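Local coordinates for uncharacterized protein BF1531 (Bacteroides fragilis, PDB 3SLR) that is of uncertain function but binds magnesium in a phosphatase-like domain and may hydrolyse ester bonds, at residues A[286-289]-A[290-294]; A[310-313]-A[314-317]. All blocks are in the same frame, centred on the assembly; numbering follows the deposited sequence.

Contact 1 of 2, residues A[286-289]-A[290-294]; sequences AKEP and FERNP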
ATOM      1  N   ALA A 286     -27.164 -13.946 -13.382  1.00 18.12           N
ATOM      2  CA  ALA A 286     -25.932 -13.469 -12.778  1.00 18.71           C
ATOM      3  C   ALA A 286     -25.416 -14.445 -11.740  1.00 18.20           C
ATOM      4  O   ALA A 286     -24.211 -14.588 -11.574  1.00 18.52           O
ATOM      5  CB  ALA A 286     -26.144 -12.087 -12.142  1.00 17.55           C
ATOM      6  N   LYS A 287     -26.326 -15.108 -11.031  1.00 18.08           N
ATOM      7  CA  LYS A 287     -25.938 -16.073  -9.998  1.00 18.57           C
ATOM      8  C   LYS A 287     -25.560 -17.442 -10.567  1.00 20.81           C
ATOM      9  O   LYS A 287     -24.863 -18.216  -9.916  1.00 21.68           O
ATOM     10  CB  LYS A 287     -27.056 -16.258  -8.975  1.00 19.19           C
ATOM     11  CG  LYS A 287     -27.235 -15.068  -8.034  1.00 18.08           C
ATOM     12  CD  LYS A 287     -28.421 -15.261  -7.094  1.00 22.23           C
ATOM     13  CE  LYS A 287     -28.396 -14.202  -5.984  1.00 27.88           C
ATOM     14  NZ  LYS A 287     -29.418 -14.440  -4.922  1.00 32.89           N
ATOM     15  N   GLU A 288     -26.032 -17.740 -11.770  1.00 21.37           N
ATOM     16  CA  GLU A 288     -25.848 -19.080 -12.328  1.00 21.20           C
ATOM     17  C   GLU A 288     -24.393 -19.564 -12.403  1.00 19.75           C
ATOM     18  O   GLU A 288     -24.114 -20.700 -12.030  1.00 21.71           O
ATOM     19  CB  GLU A 288     -26.540 -19.215 -13.684  1.00 21.96           C
ATOM     20  CG  GLU A 288     -27.678 -20.226 -13.665  1.00 30.59           C
ATOM     21  CD  GLU A 288     -28.253 -20.480 -15.039  1.00 32.27           C
ATOM     22  OE1 GLU A 288     -28.273 -19.533 -15.860  1.00 29.56           O
ATOM     23  OE2 GLU A 288     -28.670 -21.629 -15.301  1.00 33.80           O
ATOM     24  N   PRO A 289     -23.460 -18.709 -12.864  1.00 18.47           N
ATOM     25  CA  PRO A 289     -22.072 -19.184 -12.916  1.00 19.83           C
ATOM     26  C   PRO A 289     -21.521 -19.525 -11.535  1.00 20.93           C
ATOM     27  O   PRO A 289     -20.804 -20.511 -11.411  1.00 18.00           O
ATOM     28  CB  PRO A 289     -21.312 -18.003 -13.525  1.00 18.23           C
ATOM     29  CG  PRO A 289     -22.333 -17.228 -14.270  1.00 22.30           C
ATOM     30  CD  PRO A 289     -23.608 -17.375 -13.471  1.00 18.31           C
ATOM     31  N   PHE A 290     -21.851 -18.728 -10.514  1.00 19.95           N
ATOM     32  CA  PHE A 290     -21.439 -19.047  -9.151  1.00 18.46           C
ATOM     33  C   PHE A 290     -21.948 -20.419  -8.754  1.00 18.55           C
ATOM     34  O   PHE A 290     -21.245 -21.193  -8.105  1.00 24.25           O
ATOM     35  CB  PHE A 290     -21.969 -18.005  -8.150  1.00 18.81           C
ATOM     36  CG  PHE A 290     -21.362 -16.639  -8.311  1.00 21.13           C
ATOM     37  CD1 PHE A 290     -21.888 -15.732  -9.220  1.00 18.54           C
ATOM     38  CD2 PHE A 290     -20.267 -16.255  -7.546  1.00 19.34           C
ATOM     39  CE1 PHE A 290     -21.333 -14.468  -9.371  1.00 17.69           C
ATOM     40  CE2 PHE A 290     -19.709 -14.989  -7.681  1.00 21.67           C
ATOM     41  CZ  PHE A 290     -20.239 -14.093  -8.602  1.00 17.67           C
ATOM     42  N   GLU A 291     -23.184 -20.708  -9.150  1.00 21.38           N
ATOM     43  CA  GLU A 291     -23.861 -21.941  -8.761  1.00 23.31           C
ATOM     44  C   GLU A 291     -23.466 -23.161  -9.602  1.00 23.59           C
ATOM     45  O   GLU A 291     -23.370 -24.262  -9.066  1.00 26.53           O
ATOM     46  CB  GLU A 291     -25.382 -21.757  -8.837  1.00 25.42           C
ATOM     47  CG  GLU A 291     -25.928 -20.615  -7.982  1.00 25.36           C
ATOM     48  CD  GLU A 291     -27.383 -20.288  -8.301  1.00 34.44           C
ATOM     49  OE1 GLU A 291     -27.812 -20.514  -9.456  1.00 34.83           O
ATOM     50  OE2 GLU A 291     -28.097 -19.795  -7.402  1.00 36.32           O
ATOM     51  N   ARG A 292     -23.242 -22.965 -10.902  1.00 21.24           N
ATOM     52  CA  ARG A 292     -23.138 -24.098 -11.844  1.00 20.92           C
ATOM     53  C   ARG A 292     -21.741 -24.319 -12.435  1.00 21.96           C
ATOM     54  O   ARG A 292     -21.402 -25.440 -12.817  1.00 22.89           O
ATOM     55  CB  ARG A 292     -24.106 -23.929 -13.023  1.00 22.89           C
ATOM     56  CG  ARG A 292     -25.560 -23.583 -12.680  1.00 29.63           C
ATOM     57  CD  ARG A 292     -26.437 -24.806 -12.416  1.00 34.24           C
ATOM     58  NE  ARG A 292     -26.424 -25.805 -13.491  1.00 33.67           N
ATOM     59  CZ  ARG A 292     -27.265 -25.837 -14.525  1.00 31.72           C
ATOM     60  NH1 ARG A 292     -28.201 -24.911 -14.672  1.00 39.70           N
ATOM     61  NH2 ARG A 292     -27.163 -26.803 -15.429  1.00 37.33           N
ATOM     62  N   ASN A 293     -20.956 -23.253 -12.554  1.00 20.96           N
ATOM     63  CA  ASN A 293     -19.653 -23.336 -13.212  1.00 21.00           C
ATOM     64  C   ASN A 293     -18.528 -23.667 -12.226  1.00 20.62           C
ATOM     65  O   ASN A 293     -18.161 -22.845 -11.392  1.00 18.62           O
ATOM     66  CB  ASN A 293     -19.363 -22.044 -13.990  1.00 19.94           C
ATOM     67  CG  ASN A 293     -18.155 -22.161 -14.918  1.00 20.95           C
ATOM     68  OD1 ASN A 293     -17.163 -22.805 -14.587  1.00 20.57           O
ATOM     69  ND2 ASN A 293     -18.234 -21.520 -16.083  1.00 17.81           N
ATOM     70  N   PRO A 294     -17.956 -24.874 -12.347  1.00 22.71           N
ATOM     71  CA  PRO A 294     -16.941 -25.406 -11.429  1.00 19.26           C
ATOM     72  C   PRO A 294     -15.628 -24.634 -11.455  1.00 21.27           C
ATOM     73  O   PRO A 294     -14.835 -24.798 -10.536  1.00 25.48           O
ATOM     74  CB  PRO A 294     -16.687 -26.829 -11.960  1.00 22.89           C
ATOM     75  CG  PRO A 294     -17.769 -27.108 -12.917  1.00 28.33           C
ATOM     76  CD  PRO A 294     -18.241 -25.800 -13.452  1.00 22.92           C
TER

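Contact 2 of 2, residues A[310-313]-A[314-317]; sequences WENK and ADNI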
ATOM      1  N   TRP A 310     -31.536  -4.034 -13.416  1.00 18.27           N
ATOM      2  CA  TRP A 310     -31.317  -3.146 -14.555  1.00 20.71           C
ATOM      3  C   TRP A 310     -31.362  -1.673 -14.162  1.00 21.29           C
ATOM      4  O   TRP A 310     -31.383  -0.778 -15.016  1.00 21.10           O
ATOM      5  CB  TRP A 310     -32.307  -3.480 -15.675  1.00 21.93           C
ATOM      6  CG  TRP A 310     -32.158  -4.910 -16.120  1.00 23.18           C
ATOM      7  CD1 TRP A 310     -32.952  -5.969 -15.778  1.00 24.84           C
ATOM      8  CD2 TRP A 310     -31.130  -5.441 -16.969  1.00 22.98           C
ATOM      9  NE1 TRP A 310     -32.482  -7.124 -16.364  1.00 26.15           N
ATOM     10  CE2 TRP A 310     -31.369  -6.824 -17.105  1.00 24.64           C
ATOM     11  CE3 TRP A 310     -30.034  -4.878 -17.630  1.00 28.27           C
ATOM     12  CZ2 TRP A 310     -30.553  -7.655 -17.877  1.00 26.75           C
ATOM     13  CZ3 TRP A 310     -29.222  -5.704 -18.395  1.00 25.71           C
ATOM     14  CH2 TRP A 310     -29.489  -7.076 -18.514  1.00 23.66           C
ATOM     15  N   GLU A 311     -31.335  -1.434 -12.858  1.00 19.06           N
ATOM     16  CA  GLU A 311     -31.307  -0.074 -12.322  1.00 21.27           C
ATOM     17  C   GLU A 311     -29.894   0.504 -12.291  1.00 22.76           C
ATOM     18  O   GLU A 311     -28.909  -0.242 -12.312  1.00 21.60           O
ATOM     19  CB  GLU A 311     -31.921  -0.055 -10.923  1.00 23.68           C
ATOM     20  CG  GLU A 311     -33.432  -0.154 -10.952  1.00 27.39           C
ATOM     21  CD  GLU A 311     -34.045   1.006 -11.722  1.00 29.53           C
ATOM     22  OE1 GLU A 311     -34.078   2.133 -11.172  1.00 31.11           O
ATOM     23  OE2 GLU A 311     -34.465   0.799 -12.882  1.00 30.03           O
ATOM     24  N   ASN A 312     -29.795   1.828 -12.248  1.00 23.77           N
ATOM     25  CA  ASN A 312     -28.493   2.483 -12.218  1.00 23.35           C
ATOM     26  C   ASN A 312     -27.684   2.016 -11.010  1.00 21.22           C
ATOM     27  O   ASN A 312     -28.236   1.729  -9.947  1.00 22.12           O
ATOM     28  CB  ASN A 312     -28.643   4.008 -12.228  1.00 26.07           C
ATOM     29  CG  ASN A 312     -29.081   4.561 -10.886  1.00 29.01           C
ATOM     30  OD1 ASN A 312     -28.260   4.781  -9.993  1.00 26.33           O
ATOM     31  ND2 ASN A 312     -30.379   4.801 -10.738  1.00 28.86           N
ATOM     32  N   LYS A 313     -26.371   1.912 -11.175  1.00 22.53           N
ATOM     33  CA  LYS A 313     -25.548   1.341 -10.120  1.00 20.89           C
ATOM     34  C   LYS A 313     -25.425   2.257  -8.891  1.00 19.99           C
ATOM     35  O   LYS A 313     -25.243   1.779  -7.773  1.00 19.20           O
ATOM     36  CB  LYS A 313     -24.186   0.934 -10.677  1.00 16.84           C
ATOM     37  CG  LYS A 313     -24.323  -0.151 -11.731  1.00 18.56           C
ATOM     38  CD  LYS A 313     -23.000  -0.817 -12.033  1.00 16.60           C
ATOM     39  CE  LYS A 313     -23.205  -2.006 -12.944  1.00 19.24           C
ATOM     40  NZ  LYS A 313     -22.050  -2.938 -12.898  1.00 18.17           N
ATOM     41  N   ALA A 314     -25.560   3.563  -9.094  1.00 19.17           N
ATOM     42  CA  ALA A 314     -25.522   4.492  -7.962  1.00 22.53           C
ATOM     43  C   ALA A 314     -26.588   4.129  -6.924  1.00 20.90           C
ATOM     44  O   ALA A 314     -26.284   4.002  -5.733  1.00 18.37           O
ATOM     45  CB  ALA A 314     -25.694   5.925  -8.430  1.00 25.06           C
ATOM     46  N   ASP A 315     -27.833   3.954  -7.376  1.00 21.37           N
ATOM     47  CA  ASP A 315     -28.927   3.577  -6.486  1.00 19.22           C
ATOM     48  C   ASP A 315     -28.641   2.231  -5.832  1.00 20.45           C
ATOM     49  O   ASP A 315     -28.872   2.043  -4.635  1.00 17.51           O
ATOM     50  CB  ASP A 315     -30.261   3.493  -7.243  1.00 23.05           C
ATOM     51  CG  ASP A 315     -30.840   4.860  -7.593  1.00 29.13           C
ATOM     52  OD1 ASP A 315     -30.369   5.883  -7.060  1.00 28.95           O
ATOM     53  OD2 ASP A 315     -31.793   4.907  -8.398  1.00 34.13           O
ATOM     54  N   ASN A 316     -28.141   1.288  -6.630  1.00 19.60           N
ATOM     55  CA  ASN A 316     -27.824  -0.039  -6.116  1.00 17.85           C
ATOM     56  C   ASN A 316     -26.748  -0.010  -5.035  1.00 15.39           C
ATOM     57  O   ASN A 316     -26.839  -0.727  -4.037  1.00 16.60           O
ATOM     58  CB  ASN A 316     -27.447  -0.989  -7.259  1.00 17.40           C
ATOM     59  CG  ASN A 316     -28.662  -1.454  -8.054  1.00 20.29           C
ATOM     60  OD1 ASN A 316     -29.785  -1.451  -7.544  1.00 18.46           O
ATOM     61  ND2 ASN A 316     -28.442  -1.853  -9.307  1.00 19.25           N
ATOM     62  N   ILE A 317     -25.740   0.831  -5.216  1.00 17.22           N
ATOM     63  CA  ILE A 317     -24.703   0.967  -4.195  1.00 19.60           C
ATOM     64  C   ILE A 317     -25.245   1.578  -2.892  1.00 17.65           C
ATOM     65  O   ILE A 317     -24.825   1.198  -1.798  1.00 17.39           O
ATOM     66  CB  ILE A 317     -23.476   1.712  -4.724  1.00 15.98           C
ATOM     67  CG1 ILE A 317     -22.773   0.835  -5.769  1.00 19.24           C
ATOM     68  CG2 ILE A 317     -22.514   2.064  -3.574  1.00 17.94           C
ATOM     69  CD1 ILE A 317     -21.667   1.541  -6.525  1.00 20.71           C
TER
HETATM   70  O   HOH W   1     -27.069  -2.445 -11.800  1.00 23.80           O

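Contact 1 of 2, residues A[286-289]-A[290-294]
The last turns of helix 283-292, the helix of a beta-alpha-beta unit between strands 274-280 and 305-309, bring Glu-288 alongside Arg-292 and Phe-290 against the carbonyls of Ala-286 and Lys-287. Glu-288 and Arg-292 point the same way from the helix. The glutamate is extended, whereas the arginine folds back at chi2 and chi3 (-87° and -54°), which brings NH1 to 3.4 Å from Glu-288 OE2 in a salt bridge one turn apart. Their carboxylate and guanidinium planes are inclined by 53°, an oblique pairing. Both side chains also touch Trp-243. Backbone bonds from Glu-291 N to Lys-287 O, from Arg-292 N to Glu-288 O and from Asn-293 N to Pro-289 O continue the helix, the shortest being that of Arg-292 N to Glu-288 O at 2.7 Å. Asn-293 then leaves helical geometry, its side chain turning to Glu-295 N and Trp-243 O. Pro-289 has no N-H to give to the preceding turn, and the helix kinks there. Next to the kink the edge of the Phe-290 ring, in its own plane, meets Ala-286 O, with CD1 at 3.5 Å; the ring also pairs edge-to-face with Phe-306 of strand 305-309. Ala-286 O is buried without a polar partner, so weakly polar ring hydrogens are what it meets here, while the charges of Glu-288 and Arg-292 pair on a more exposed part of the helix.

Contact 2 of 2, residues A[310-313]-A[314-317]
The flat groups here are the amide of Asn-312 and the carboxylate of Asp-315, which cross with their planes 65° apart. Asp-315 N approaches the amide oxygen from above its plane, 36° out of it, and donates to Asn-312 OD1 at 2.8 Å in a nearly straight bond. At the other end of the amide, ND2 makes a weak bond to Asp-315 OD2 at 2.7 Å, so one asparagine engages both the backbone and the side chain of the same residue. Asn-312 reaches them with CG placed between its backbone N and carbonyl carbon (chi1 76°), which folds the amide back over the first turn; Ala-314 CB packs against OD1 at 3.2 Å. The second oxygen of the carboxylate, Asp-315 OD1, pairs with Arg-318, a counter-charge that may offset the nearness of Glu-311 OE1, 4.5 Å from Asp-315 OD2.

Asn-316 ND2 donates to Asn-309 OD1, and a water lies 2.9 Å from both Asn-316 ND2, which gives it a weak bond, and Glu-311 O, one of several acceptors competing for its protons. The helix proper starts with a weak bond from Asn-316 N to Asn-312 O and a firmer one from Ile-317 N to Lys-313 O, 2.8 Å long. Ala-314 and Ile-317 lean on helix 338-347. The extended Lys-313 reaches into the metal site, its NZ in a salt bridge with Asp-335 and bonded to Cys-278 O, with a weak bond to the magnesium ligand Asp-228. This is a side-chain N-cap at the start of helix 313-324, and it sets a lysine at the metal site, a placement consistent with the motif III lysine of HAD phosphatases.

Overall arrangement
Both contacts belong to the phosphatase-like domain and follow one another in the chain, contact 1 at the end of helix 283-292 and contact 2 at the start of helix 313-324, with strand 305-309 between them. Their centres lie about 22 Å apart and their nearest atoms about 8 Å, without touching. The metal site, where Asp-228, Asp-230 and Asp-336 bind magnesium, relates them unequally. The side chain of Lys-313 comes within about 4 Å of a bound magnesium, whereas that of Ala-286 stays about 8 Å away and that of Pro-289 about 7 Å from Asp-230. Contact 2 thus places a lysine beside the metal-binding aspartates, and contact 1 packs farther from the metal.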